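Local coordinates for protein glutathione transferase (Leptospira interrogans serovar Lai, PDB 3UBK) that binds glutathione and probably transfers it to electrophilic substrates, as glutathione transferases generally do, at residues 20-28 and 71-81; 155-166 and 179-189. All blocks are in the same frame, centred on the assembly; numbering follows the deposited sequence.

Interaction 1 (20-28 and 71-81). With SO4 (sulfate ion), chain D.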
loop_
_atom_site.group_PDB
_atom_site.type_symbol
_atom_site.label_atom_id
_atom_site.label_comp_id
_atom_site.label_asym_id
_atom_site.label_seq_id
_atom_site.Cartn_x
_atom_site.Cartn_y
_atom_site.Cartn_z
ATOM N N LEU A 20 -3.424 -14.002 10.000
ATOM C CA LEU A 20 -4.784 -14.371 9.645
ATOM C C LEU A 20 -4.857 -15.153 8.322
ATOM O O LEU A 20 -5.615 -16.140 8.191
ATOM C CB LEU A 20 -5.670 -13.115 9.552
ATOM C CG LEU A 20 -6.065 -12.437 10.864
ATOM C CD1 LEU A 20 -6.527 -10.965 10.644
ATOM C CD2 LEU A 20 -7.143 -13.259 11.576
ATOM N N GLY A 21 -4.086 -14.702 7.336
ATOM C CA GLY A 21 -4.058 -15.354 6.024
ATOM C C GLY A 21 -3.421 -16.730 6.095
ATOM O O GLY A 21 -3.943 -17.682 5.531
ATOM N N ILE A 22 -2.295 -16.834 6.796
ATOM C CA ILE A 22 -1.611 -18.122 6.985
ATOM C C ILE A 22 -2.526 -19.135 7.687
ATOM O O ILE A 22 -2.653 -20.285 7.252
ATOM C CB ILE A 22 -0.304 -17.943 7.794
ATOM C CG1 ILE A 22 0.774 -17.249 6.944
ATOM C CG2 ILE A 22 0.238 -19.297 8.309
ATOM C CD1 ILE A 22 2.010 -16.734 7.761
ATOM N N LEU A 23 -3.158 -18.706 8.776
ATOM C CA LEU A 23 -4.027 -19.585 9.561
ATOM C C LEU A 23 -5.232 -20.032 8.762
ATOM O O LEU A 23 -5.634 -21.193 8.832
ATOM C CB LEU A 23 -4.505 -18.876 10.833
ATOM C CG LEU A 23 -3.398 -18.721 11.876
ATOM C CD1 LEU A 23 -3.870 -17.808 13.021
ATOM C CD2 LEU A 23 -2.972 -20.120 12.379
ATOM N N GLU A 24 -5.816 -19.109 8.003
ATOM C CA GLU A 24 -7.036 -19.427 7.283
ATOM C C GLU A 24 -6.824 -20.465 6.175
ATOM O O GLU A 24 -7.713 -21.294 5.925
ATOM C CB GLU A 24 -7.680 -18.153 6.731
ATOM C CG GLU A 24 -9.120 -18.353 6.304
ATOM C CD GLU A 24 -10.074 -18.555 7.489
ATOM O OE1 GLU A 24 -9.700 -18.280 8.653
ATOM O OE2 GLU A 24 -11.215 -18.966 7.241
ATOM N N LYS A 25 -5.655 -20.414 5.526
ATOM C CA LYS A 25 -5.248 -21.405 4.537
ATOM C C LYS A 25 -4.817 -22.724 5.187
ATOM O O LYS A 25 -4.707 -23.749 4.513
ATOM C CB LYS A 25 -4.088 -20.872 3.679
ATOM C CG LYS A 25 -4.503 -19.856 2.613
ATOM C CD LYS A 25 -3.332 -19.460 1.734
ATOM C CE LYS A 25 -3.747 -18.406 0.708
ATOM N NZ LYS A 25 -4.591 -18.977 -0.428
ATOM N N GLY A 26 -4.537 -22.680 6.482
ATOM C CA GLY A 26 -4.105 -23.864 7.205
ATOM C C GLY A 26 -2.636 -24.170 7.010
ATOM O O GLY A 26 -2.222 -25.318 7.117
ATOM N N LEU A 27 -1.838 -23.157 6.700
ATOM C CA LEU A 27 -0.415 -23.377 6.479
ATOM C C LEU A 27 0.294 -23.555 7.818
ATOM O O LEU A 27 -0.091 -22.941 8.808
ATOM C CB LEU A 27 0.210 -22.190 5.742
ATOM C CG LEU A 27 -0.323 -21.898 4.335
ATOM C CD1 LEU A 27 0.181 -20.556 3.804
ATOM C CD2 LEU A 27 0.070 -23.015 3.398
ATOM N N GLU A 28 1.334 -24.380 7.847
ATOM C CA GLU A 28 2.191 -24.470 9.026
ATOM C C GLU A 28 3.260 -23.382 9.001
ATOM O O GLU A 28 3.862 -23.114 7.960
ATOM C CB GLU A 28 2.879 -25.830 9.093
ATOM C CG GLU A 28 1.932 -27.001 9.294
ATOM C CD GLU A 28 2.654 -28.335 9.248
ATOM O OE1 GLU A 28 3.895 -28.349 9.415
ATOM O OE2 GLU A 28 1.981 -29.368 9.045
ATOM N N LEU A 71 2.140 -15.391 -0.684
ATOM C CA LEU A 71 1.588 -16.618 -0.123
ATOM C C LEU A 71 0.369 -17.081 -0.914
ATOM O O LEU A 71 0.198 -18.274 -1.138
ATOM C CB LEU A 71 1.210 -16.442 1.356
ATOM C CG LEU A 71 2.399 -16.341 2.302
ATOM C CD1 LEU A 71 1.916 -16.029 3.713
ATOM C CD2 LEU A 71 3.214 -17.642 2.261
ATOM N N ASP A 72 -0.466 -16.143 -1.350
ATOM C CA ASP A 72 -1.645 -16.502 -2.126
ATOM C C ASP A 72 -1.276 -17.043 -3.510
ATOM O O ASP A 72 -2.003 -17.857 -4.056
ATOM C CB ASP A 72 -2.607 -15.317 -2.285
ATOM C CG ASP A 72 -4.022 -15.758 -2.603
ATOM O OD1 ASP A 72 -4.555 -16.622 -1.868
ATOM O OD2 ASP A 72 -4.622 -15.233 -3.575
ATOM N N THR A 73 -0.150 -16.590 -4.064
ATOM C CA THR A 73 0.303 -17.064 -5.356
ATOM C C THR A 73 0.868 -18.485 -5.234
ATOM O O THR A 73 0.461 -19.401 -5.962
ATOM C CB THR A 73 1.379 -16.127 -5.928
ATOM O OG1 THR A 73 0.794 -14.846 -6.184
ATOM C CG2 THR A 73 1.971 -16.700 -7.230
ATOM N N ILE A 74 1.797 -18.681 -4.304
ATOM C CA ILE A 74 2.403 -20.001 -4.171
ATOM C C ILE A 74 1.551 -21.030 -3.428
ATOM O O ILE A 74 1.695 -22.223 -3.662
ATOM C CB ILE A 74 3.829 -19.967 -3.570
ATOM C CG1 ILE A 74 3.820 -19.427 -2.151
ATOM C CG2 ILE A 74 4.787 -19.167 -4.455
ATOM C CD1 ILE A 74 5.054 -19.868 -1.358
ATOM N N PHE A 75 0.691 -20.580 -2.517
ATOM C CA PHE A 75 -0.247 -21.492 -1.840
ATOM C C PHE A 75 -1.694 -21.113 -2.140
ATOM O O PHE A 75 -2.383 -20.551 -1.276
ATOM C CB PHE A 75 -0.018 -21.461 -0.325
ATOM C CG PHE A 75 1.345 -21.964 0.100
ATOM C CD1 PHE A 75 1.686 -23.296 -0.074
ATOM C CD2 PHE A 75 2.276 -21.106 0.681
ATOM C CE1 PHE A 75 2.942 -23.772 0.322
ATOM C CE2 PHE A 75 3.526 -21.569 1.084
ATOM C CZ PHE A 75 3.856 -22.910 0.908
ATOM N N PRO A 76 -2.168 -21.421 -3.361
ATOM C CA PRO A 76 -3.471 -20.934 -3.818
ATOM C C PRO A 76 -4.662 -21.706 -3.237
ATOM O O PRO A 76 -5.798 -21.413 -3.588
ATOM C CB PRO A 76 -3.400 -21.112 -5.353
ATOM C CG PRO A 76 -2.434 -22.267 -5.552
ATOM C CD PRO A 76 -1.430 -22.135 -4.416
ATOM N N GLN A 77 -4.409 -22.663 -2.349
ATOM C CA GLN A 77 -5.493 -23.382 -1.667
ATOM C C GLN A 77 -6.422 -22.417 -0.939
ATOM O O GLN A 77 -6.012 -21.306 -0.563
ATOM C CB GLN A 77 -4.950 -24.417 -0.675
ATOM C CG GLN A 77 -3.901 -23.901 0.333
ATOM C CD GLN A 77 -2.476 -24.219 -0.088
ATOM O OE1 GLN A 77 -2.108 -24.054 -1.254
ATOM N NE2 GLN A 77 -1.670 -24.702 0.860
ATOM N N THR A 78 -7.662 -22.853 -0.722
ATOM C CA THR A 78 -8.679 -21.982 -0.154
ATOM C C THR A 78 -8.308 -21.464 1.244
ATOM O O THR A 78 -7.676 -22.158 2.025
ATOM C CB THR A 78 -10.056 -22.671 -0.156
ATOM O OG1 THR A 78 -9.984 -23.909 0.561
ATOM C CG2 THR A 78 -10.489 -22.954 -1.592
ATOM N N PRO A 79 -8.683 -20.209 1.549
ATOM C CA PRO A 79 -9.367 -19.283 0.663
ATOM C C PRO A 79 -8.373 -18.575 -0.235
ATOM O O PRO A 79 -7.196 -18.365 0.130
ATOM C CB PRO A 79 -9.973 -18.259 1.628
ATOM C CG PRO A 79 -8.946 -18.184 2.743
ATOM C CD PRO A 79 -8.484 -19.634 2.896
ATOM N N LYS A 80 -8.861 -18.204 -1.404
ATOM C CA LYS A 80 -8.126 -17.346 -2.308
ATOM C C LYS A 80 -8.195 -15.926 -1.774
ATOM O O LYS A 80 -9.266 -15.303 -1.776
ATOM C CB LYS A 80 -8.767 -17.442 -3.689
ATOM C CG LYS A 80 -8.542 -18.824 -4.308
ATOM C CD LYS A 80 -9.317 -19.033 -5.590
ATOM C CE LYS A 80 -9.187 -20.485 -6.072
ATOM N NZ LYS A 80 -7.759 -20.929 -6.242
ATOM N N LEU A 81 -7.068 -15.414 -1.289
ATOM C CA LEU A 81 -7.058 -14.083 -0.701
ATOM C C LEU A 81 -7.350 -13.037 -1.762
ATOM O O LEU A 81 -7.939 -12.004 -1.476
ATOM C CB LEU A 81 -5.723 -13.805 -0.010
ATOM C CG LEU A 81 -5.362 -14.844 1.059
ATOM C CD1 LEU A 81 -4.040 -14.477 1.681
ATOM C CD2 LEU A 81 -6.464 -14.924 2.132
HETATM S S SO4 D . -9.050 -26.015 -2.268
HETATM O O1 SO4 D . -7.993 -25.879 -1.286
HETATM O O2 SO4 D . -10.355 -26.237 -1.637
HETATM O O3 SO4 D . -9.070 -24.804 -3.078
HETATM O O4 SO4 D . -8.744 -27.165 -3.120
HETATM O O HOH W 1 -2.962 -25.543 3.422
HETATM O O HOH W 2 -6.632 -24.554 2.609
#

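Interaction 2 (155-166 and 179-189). With SO4 (sulfate ion), chain E.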
loop_
_atom_site.group_PDB
_atom_site.type_symbol
_atom_site.label_atom_id
_atom_site.label_comp_id
_atom_site.label_asym_id
_atom_site.label_seq_id
_atom_site.Cartn_x
_atom_site.Cartn_y
_atom_site.Cartn_z
ATOM N N ASP A 155 -10.235 -9.342 4.610
ATOM C CA ASP A 155 -10.535 -9.765 5.989
ATOM C C ASP A 155 -9.280 -9.800 6.840
ATOM O O ASP A 155 -9.337 -9.577 8.039
ATOM C CB ASP A 155 -11.252 -11.123 6.017
ATOM C CG ASP A 155 -12.620 -11.056 5.382
ATOM O OD1 ASP A 155 -13.531 -10.489 6.018
ATOM O OD2 ASP A 155 -12.790 -11.562 4.253
ATOM N N CYS A 156 -8.141 -10.098 6.225
ATOM C CA CYS A 156 -6.878 -10.050 6.958
ATOM C C CYS A 156 -6.612 -8.615 7.403
ATOM O O CYS A 156 -6.300 -8.349 8.566
ATOM C CB CYS A 156 -5.735 -10.539 6.079
ATOM S SG CYS A 156 -5.965 -12.236 5.444
ATOM N N SER A 157 -6.716 -7.680 6.472
ATOM C CA SER A 157 -6.531 -6.273 6.794
ATOM C C SER A 157 -7.646 -5.773 7.714
ATOM O O SER A 157 -7.398 -5.106 8.711
ATOM C CB SER A 157 -6.479 -5.441 5.512
ATOM O OG SER A 157 -5.288 -5.711 4.800
ATOM N N GLY A 158 -8.884 -6.119 7.377
ATOM C CA GLY A 158 -10.021 -5.671 8.176
ATOM C C GLY A 158 -9.955 -6.108 9.635
ATOM O O GLY A 158 -10.014 -5.276 10.553
ATOM N N PHE A 159 -9.826 -7.414 9.865
ATOM C CA PHE A 159 -9.860 -7.917 11.231
ATOM C C PHE A 159 -8.628 -7.485 12.012
ATOM O O PHE A 159 -8.718 -7.116 13.183
ATOM C CB PHE A 159 -10.007 -9.446 11.264
ATOM C CG PHE A 159 -10.284 -9.991 12.643
ATOM C CD1 PHE A 159 -11.575 -10.016 13.145
ATOM C CD2 PHE A 159 -9.254 -10.477 13.430
ATOM C CE1 PHE A 159 -11.839 -10.510 14.412
ATOM C CE2 PHE A 159 -9.504 -10.972 14.703
ATOM C CZ PHE A 159 -10.792 -10.989 15.195
ATOM N N ALA A 160 -7.468 -7.539 11.363
ATOM C CA ALA A 160 -6.227 -7.137 11.998
ATOM C C ALA A 160 -6.218 -5.648 12.398
ATOM O O ALA A 160 -5.871 -5.309 13.525
ATOM C CB ALA A 160 -5.058 -7.448 11.084
ATOM N N HIS A 161 -6.606 -4.764 11.481
ATOM C CA HIS A 161 -6.487 -3.319 11.719
ATOM C C HIS A 161 -7.675 -2.722 12.477
ATOM O O HIS A 161 -7.506 -1.911 13.382
ATOM C CB HIS A 161 -6.311 -2.564 10.396
ATOM C CG HIS A 161 -5.029 -2.870 9.690
ATOM N ND1 HIS A 161 -3.798 -2.772 10.303
ATOM C CD2 HIS A 161 -4.783 -3.247 8.411
ATOM C CE1 HIS A 161 -2.851 -3.094 9.439
ATOM N NE2 HIS A 161 -3.422 -3.377 8.280
ATOM N N LEU A 162 -8.878 -3.129 12.111
ATOM C CA LEU A 162 -10.067 -2.527 12.691
ATOM C C LEU A 162 -10.276 -2.936 14.140
ATOM O O LEU A 162 -10.832 -2.180 14.926
ATOM C CB LEU A 162 -11.303 -2.868 11.861
ATOM C CG LEU A 162 -11.298 -2.292 10.444
ATOM C CD1 LEU A 162 -12.569 -2.701 9.721
ATOM C CD2 LEU A 162 -11.124 -0.765 10.425
ATOM N N SER A 163 -9.850 -4.138 14.491
ATOM C CA SER A 163 -9.985 -4.574 15.863
ATOM C C SER A 163 -9.093 -3.693 16.734
ATOM O O SER A 163 -9.492 -3.280 17.817
ATOM C CB SER A 163 -9.608 -6.046 16.003
ATOM O OG SER A 163 -8.251 -6.243 15.686
ATOM N N VAL A 164 -7.895 -3.398 16.238
ATOM C CA VAL A 164 -6.941 -2.556 16.954
ATOM C C VAL A 164 -7.419 -1.103 17.002
ATOM O O VAL A 164 -7.299 -0.430 18.033
ATOM C CB VAL A 164 -5.545 -2.598 16.303
ATOM C CG1 VAL A 164 -4.733 -1.371 16.703
ATOM C CG2 VAL A 164 -4.814 -3.885 16.676
ATOM N N LEU A 165 -7.970 -0.634 15.885
ATOM C CA LEU A 165 -8.489 0.722 15.792
ATOM C C LEU A 165 -9.641 0.911 16.761
ATOM O O LEU A 165 -9.739 1.937 17.428
ATOM C CB LEU A 165 -8.943 1.035 14.368
ATOM C CG LEU A 165 -7.845 1.501 13.410
ATOM C CD1 LEU A 165 -6.516 0.816 13.704
ATOM C CD2 LEU A 165 -8.261 1.274 11.963
ATOM N N ASP A 166 -10.506 -0.092 16.833
ATOM C CA ASP A 166 -11.649 -0.060 17.729
ATOM C C ASP A 166 -11.225 0.132 19.189
ATOM O O ASP A 166 -11.593 1.122 19.827
ATOM C CB ASP A 166 -12.471 -1.338 17.576
ATOM C CG ASP A 166 -13.540 -1.469 18.632
ATOM O OD1 ASP A 166 -13.479 -0.717 19.626
ATOM O OD2 ASP A 166 -14.440 -2.323 18.472
ATOM N N LEU A 179 -15.432 4.315 14.390
ATOM C CA LEU A 179 -15.832 2.962 14.021
ATOM C C LEU A 179 -17.310 2.683 14.246
ATOM O O LEU A 179 -17.897 1.841 13.569
ATOM C CB LEU A 179 -14.977 1.923 14.741
ATOM C CG LEU A 179 -13.950 1.294 13.810
ATOM C CD1 LEU A 179 -13.170 0.214 14.534
ATOM C CD2 LEU A 179 -14.669 0.726 12.598
ATOM N N ASP A 180 -17.909 3.390 15.197
ATOM C CA ASP A 180 -19.331 3.226 15.459
ATOM C C ASP A 180 -20.138 3.593 14.220
ATOM O O ASP A 180 -21.300 3.207 14.080
ATOM C CB ASP A 180 -19.750 4.070 16.664
ATOM C CG ASP A 180 -19.067 3.625 17.947
ATOM O OD1 ASP A 180 -19.332 2.492 18.401
ATOM O OD2 ASP A 180 -18.263 4.405 18.500
ATOM N N LEU A 181 -19.509 4.328 13.310
ATOM C CA LEU A 181 -20.166 4.728 12.069
ATOM C C LEU A 181 -20.141 3.632 10.996
ATOM O O LEU A 181 -20.945 3.657 10.060
ATOM C CB LEU A 181 -19.539 6.020 11.535
ATOM C CG LEU A 181 -19.665 7.223 12.479
ATOM C CD1 LEU A 181 -18.681 8.330 12.107
ATOM C CD2 LEU A 181 -21.104 7.746 12.500
ATOM N N LEU A 182 -19.230 2.667 11.135
ATOM C CA LEU A 182 -19.152 1.545 10.189
ATOM C C LEU A 182 -20.258 0.507 10.416
ATOM O O LEU A 182 -20.147 -0.382 11.266
ATOM C CB LEU A 182 -17.777 0.875 10.240
ATOM C CG LEU A 182 -17.544 -0.230 9.197
ATOM C CD1 LEU A 182 -17.841 0.271 7.800
ATOM C CD2 LEU A 182 -16.122 -0.742 9.271
ATOM N N ASN A 183 -21.318 0.635 9.630
ATOM C CA ASN A 183 -22.451 -0.261 9.655
ATOM C C ASN A 183 -22.056 -1.721 9.416
ATOM O O ASN A 183 -21.679 -2.089 8.300
ATOM C CB ASN A 183 -23.409 0.170 8.550
ATOM C CG ASN A 183 -24.850 -0.003 8.929
ATOM O OD1 ASN A 183 -25.343 -1.126 9.066
ATOM N ND2 ASN A 183 -25.550 1.115 9.087
ATOM N N GLY A 184 -22.154 -2.551 10.454
ATOM C CA GLY A 184 -21.872 -3.980 10.310
ATOM C C GLY A 184 -20.602 -4.445 10.999
ATOM O O GLY A 184 -20.368 -5.649 11.151
ATOM N N TRP A 185 -19.779 -3.498 11.428
ATOM C CA TRP A 185 -18.509 -3.834 12.069
ATOM C C TRP A 185 -18.597 -4.694 13.338
ATOM O O TRP A 185 -17.793 -5.604 13.532
ATOM C CB TRP A 185 -17.710 -2.578 12.398
ATOM C CG TRP A 185 -16.617 -2.877 13.373
ATOM C CD1 TRP A 185 -16.501 -2.401 14.643
ATOM C CD2 TRP A 185 -15.497 -3.751 13.167
ATOM N NE1 TRP A 185 -15.371 -2.909 15.237
ATOM C CE2 TRP A 185 -14.739 -3.743 14.352
ATOM C CE3 TRP A 185 -15.064 -4.535 12.094
ATOM C CZ2 TRP A 185 -13.570 -4.495 14.498
ATOM C CZ3 TRP A 185 -13.900 -5.274 12.237
ATOM C CH2 TRP A 185 -13.166 -5.249 13.428
ATOM N N LYS A 186 -19.527 -4.373 14.232
ATOM C CA LYS A 186 -19.589 -5.094 15.492
ATOM C C LYS A 186 -20.011 -6.530 15.225
ATOM O O LYS A 186 -19.450 -7.462 15.781
ATOM C CB LYS A 186 -20.561 -4.422 16.479
ATOM C CG LYS A 186 -20.080 -3.065 17.013
ATOM C CD LYS A 186 -18.700 -3.166 17.661
ATOM C CE LYS A 186 -18.279 -1.846 18.315
ATOM N NZ LYS A 186 -18.211 -0.705 17.352
ATOM N N GLU A 187 -21.007 -6.692 14.369
ATOM C CA GLU A 187 -21.509 -8.007 14.016
ATOM C C GLU A 187 -20.420 -8.835 13.302
ATOM O O GLU A 187 -20.240 -10.024 13.587
ATOM C CB GLU A 187 -22.752 -7.850 13.147
ATOM C CG GLU A 187 -23.625 -9.082 13.045
ATOM C CD GLU A 187 -24.889 -8.829 12.246
ATOM O OE1 GLU A 187 -25.584 -9.809 11.887
ATOM O OE2 GLU A 187 -25.182 -7.646 11.969
ATOM N N TYR A 188 -19.676 -8.193 12.400
ATOM C CA TYR A 188 -18.585 -8.858 11.679
ATOM C C TYR A 188 -17.507 -9.299 12.651
ATOM O O TYR A 188 -16.998 -10.414 12.574
ATOM C CB TYR A 188 -17.989 -7.912 10.630
ATOM C CG TYR A 188 -16.653 -8.353 10.036
ATOM C CD1 TYR A 188 -16.604 -9.266 8.996
ATOM C CD2 TYR A 188 -15.457 -7.815 10.492
ATOM C CE1 TYR A 188 -15.386 -9.651 8.426
ATOM C CE2 TYR A 188 -14.238 -8.187 9.936
ATOM C CZ TYR A 188 -14.210 -9.112 8.907
ATOM O OH TYR A 188 -13.002 -9.489 8.352
ATOM N N PHE A 189 -17.162 -8.417 13.578
ATOM C CA PHE A 189 -16.124 -8.698 14.555
ATOM C C PHE A 189 -16.508 -9.909 15.435
ATOM O O PHE A 189 -15.674 -10.772 15.719
ATOM C CB PHE A 189 -15.880 -7.433 15.387
ATOM C CG PHE A 189 -14.750 -7.545 16.354
ATOM C CD1 PHE A 189 -13.503 -7.966 15.937
ATOM C CD2 PHE A 189 -14.928 -7.201 17.682
ATOM C CE1 PHE A 189 -12.455 -8.061 16.826
ATOM C CE2 PHE A 189 -13.883 -7.296 18.582
ATOM C CZ PHE A 189 -12.642 -7.725 18.153
HETATM S S SO4 E . -22.487 -3.094 14.027
HETATM O O1 SO4 E . -23.166 -3.054 15.323
HETATM O O2 SO4 E . -23.308 -2.446 13.006
HETATM O O3 SO4 E . -21.210 -2.382 14.134
HETATM O O4 SO4 E . -22.274 -4.492 13.643
#

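Interaction 1 (20-28 and 71-81)
In the thioredoxin-like N-terminal domain of this glutathione transferase, the last turn of helix 13-25 packs against the end of helix 64-74 and the linker after it, with Lys25 reaching into the loop 75-79. Its chain runs extended to CE and bends only at the last torsion (chi4 -74°). Four oxygens surround Lys25 NZ: Pro79 O and Gln77 O at 2.7 Å, Phe75 O and Asp72 OD1 at 2.8 Å. The ammonium has three protons, which must be shared among them. The Asp72 pair is a salt bridge, met nearly head-on. The same OD1 accepts Leu81 N from above the carboxylate plane, while OD2 takes Ile82 N. This setting would probably favour the charged form of the lysine.

Gly26 ends helix 13-25 in a Schellman motif. Beyond it, Leu27 lays CD2 over one face of the Phe75 ring, 3.9 Å from the centroid. Ile22 CG1 touches Leu71 CD1 at 3.6 Å. Glu24 CG lies 3.6 Å from Pro79 CG, and the Glu24 carboxylate pairs with Lys195. Two waters link Lys25 O to Gln77 NE2 and to Thr78 O. The contact thus joins the ends of two helices of the thioredoxin-like fold.

Interaction 2 (155-166 and 179-189)
The Trp185 indole is sandwiched. Leu162 CB sits over one face, 3.7 Å from the centroid of the six-membered ring, in a CH-pi contact, and Leu179 CD1 lies over the same face, also toward the rim. Phe189 CB lies over the opposite face, toward the rim. At the indole edge, in plane, NE1 points at Asp166 OD2. The bond from Trp185 NE1 to Asp166 OD2 is weak, 3.4 Å long, but nearly straight. The carboxylate plane is turned 67° from the indole. The Leu162 and Trp185 side chains run alongside each other, pointing opposite ways.

Tyr188 meets Asp155 at its edge. Tyr188 OH donates to Asp155 OD1 at 2.6 Å; OD1 accepts with its anti lone pair, and carboxylate and ring are nearly coplanar. CG of Tyr188 lies anti to the backbone N (chi1 166°), which carries the phenol across to helix 153-169. Asp155 OD1 also accepts Ile146 N, and OD2 takes Thr152 N.

The Phe159 and Phe189 rings meet obliquely, centroids 5.4 Å apart. Ser163 CB touches Phe189 CE1 at 3.6 Å, and its OG bonds back to Phe159 O. Leu179 CD1 packs on Asp166 CB at 3.5 Å. The two short helix axes cross at -117°.

Gly184 is the N-cap of helix 185-193. A sulfate, probably from the crystallisation liquor, accepts the backbone N-H groups of Gly184, Lys186 and Glu187 there. Lys186 N to sulfate O3 is 2.6 Å. The sulfate sits where a helix N-terminus offers N-H groups to an anion.

The contact is mostly apolar and aromatic, with polar groups at its two ends. The buried Asp155 carboxylate is held by the phenol and two backbone N-H groups, which would probably stabilise its negative charge.

From the N terminus, the chain runs through helix 13-25, the sheet strands and helix 64-74 before interaction 1 closes a loop of 42 residues within the N-terminal domain. It then enters the helical C-terminal domain. Interaction 2 closes a shorter loop of 12 residues there, joining helix 153-169 to the start of helix 185-193. The two contacts are in series, neither nested nor crossed, with centres about 21 Å apart. They nevertheless touch at the domain interface. Leu20 CD1 packs 3.3 Å from Cys156 O, and Gly21 N lies 3.6 Å from Cys156 SG. Helix 13-25 thus rests directly on helix 153-169, tying the two domains together.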